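Local atomic coordinates of lumazine protein (Photobacterium kishitanii, PDB entry 3A35), a protein that binds riboflavin, FMN or a ribityl lumazine chromophore and probably acts as an antenna shifting bacterial luciferase emission to shorter wavelength. Residues 159-162 and 163-166. Residues are numbered along the deposited sequence; the frame is centred on the assembly and turned at random.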
loop_
_atom_site.group_PDB
_atom_site.type_symbol
_atom_site.label_atom_id
_atom_site.label_comp_id
_atom_site.label_asym_id
_atom_site.label_seq_id
_atom_site.Cartn_x
_atom_site.Cartn_y
_atom_site.Cartn_z
ATOM N N TYR A 159 6.331 12.025 -6.822
ATOM C CA TYR A 159 6.529 12.000 -5.382
ATOM C C TYR A 159 7.787 12.762 -4.954
ATOM O O TYR A 159 8.764 12.707 -5.696
ATOM C CB TYR A 159 6.707 10.555 -4.899
ATOM C CG TYR A 159 5.493 9.648 -5.083
ATOM C CD1 TYR A 159 4.373 9.764 -4.191
ATOM C CD2 TYR A 159 5.494 8.728 -6.088
ATOM C CE1 TYR A 159 3.286 8.907 -4.342
ATOM C CE2 TYR A 159 4.424 7.808 -6.259
ATOM C CZ TYR A 159 3.339 7.959 -5.392
ATOM O OH TYR A 159 2.298 7.056 -5.692
ATOM N N PRO A 160 7.803 13.323 -3.753
ATOM C CA PRO A 160 9.083 13.821 -3.253
ATOM C C PRO A 160 9.974 12.597 -3.037
ATOM O O PRO A 160 9.517 11.593 -2.473
ATOM C CB PRO A 160 8.736 14.411 -1.900
ATOM C CG PRO A 160 7.280 13.972 -1.506
ATOM C CD PRO A 160 6.690 13.372 -2.748
ATOM N N LYS A 161 11.278 12.694 -3.378
ATOM C CA LYS A 161 12.187 11.512 -3.327
ATOM C C LYS A 161 12.340 10.891 -1.911
ATOM O O LYS A 161 12.622 9.723 -1.810
ATOM C CB LYS A 161 13.593 11.769 -3.993
ATOM C CG LYS A 161 14.644 10.657 -3.638
ATOM C CD LYS A 161 15.702 10.335 -4.660
ATOM C CE LYS A 161 15.242 9.263 -5.700
ATOM N NZ LYS A 161 14.936 7.861 -5.205
ATOM N N ASN A 162 12.113 11.627 -0.840
ATOM C CA ASN A 162 12.317 11.008 0.449
ATOM C C ASN A 162 11.264 9.966 0.790
ATOM O O ASN A 162 11.459 9.273 1.733
ATOM C CB ASN A 162 12.218 12.073 1.532
ATOM C CG ASN A 162 11.218 13.074 1.173
ATOM O OD1 ASN A 162 10.045 12.831 1.392
ATOM N ND2 ASN A 162 11.654 14.208 0.503
ATOM N N LEU A 163 10.135 9.956 0.075
ATOM C CA LEU A 163 9.223 8.785 0.185
ATOM C C LEU A 163 9.818 7.513 -0.441
ATOM O O LEU A 163 9.266 6.385 -0.275
ATOM C CB LEU A 163 7.867 9.082 -0.465
ATOM C CG LEU A 163 7.008 10.141 0.206
ATOM C CD1 LEU A 163 5.758 10.172 -0.691
ATOM C CD2 LEU A 163 6.645 9.773 1.601
ATOM N N SER A 164 10.924 7.666 -1.163
ATOM C CA SER A 164 11.706 6.526 -1.592
ATOM C C SER A 164 12.230 5.836 -0.370
ATOM O O SER A 164 12.577 4.643 -0.447
ATOM C CB SER A 164 12.919 6.991 -2.405
ATOM O OG SER A 164 12.698 6.751 -3.783
ATOM N N ILE A 165 12.373 6.608 0.715
ATOM C CA ILE A 165 13.097 6.171 1.938
ATOM C C ILE A 165 12.160 5.568 2.903
ATOM O O ILE A 165 12.356 4.427 3.317
ATOM C CB ILE A 165 13.998 7.353 2.570
ATOM C CG1 ILE A 165 15.165 7.672 1.624
ATOM C CG2 ILE A 165 14.484 7.039 4.035
ATOM C CD1 ILE A 165 15.798 9.107 1.910
ATOM N N THR A 166 11.045 6.269 3.163
ATOM C CA THR A 166 10.188 5.938 4.260
ATOM C C THR A 166 9.009 4.976 3.825
ATOM O O THR A 166 8.180 4.539 4.661
ATOM C CB THR A 166 9.637 7.293 4.857
ATOM O OG1 THR A 166 8.734 7.994 4.002
ATOM C CG2 THR A 166 10.828 8.274 5.042
#
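Pro160 O accepts the backbone N-H of Leu163 at 3.1 Å (O to N), the bond that closes a type I beta turn and carries the chain from the end of strand 154-160 into a short helical turn. In the rest of the bend, the N-H groups of the next residues likewise find carbonyls three residues back. Ser164 N turns to Lys161 O, although the position of that oxygen is less sure, and Ile165 N reaches Asn162 O at 3.0 Å. This last donor lies well above the carbonyl plane, 69° out of it, and does not use a lone pair; Thr166 N adds a weak i to i+4 bond of 3.4 Å to the same Asn162 O, which thus serves two successive N-H groups. Beyond the bend, backbone bonds of Tyr159 with Leu118 and Lys161 with Asp116 tie the strand end to the neighbouring hairpin, and Thr167 OG1 bonds to Leu163 O.

One side-chain bond links Lys161 to Ser164, which packs on Leu118 of strand 117-123. The Lys161 chain sets off anti to the backbone N (chi1 166°) and then bends at each later torsion, which brings NZ back to within 2.9 Å of Ser164 OG as its donor. Glu113 offers the same ammonium a long, weak ion pair.

The apolar side is carried by Leu163. Its CD1 lies 3.8 Å from Tyr159 CD1, the two side chains crossing at about a right angle, and 3.9 Å from Pro160 CD, while Val143 extends this patch. Tyr159 itself is buried, set edge-to-face with His145. The arrangement is a type I beta turn running into a weakly bonded helical turn, at the exit of strand 154-160 from the second six-stranded antiparallel barrel, the lumazine-binding fold of riboflavin synthase homologues.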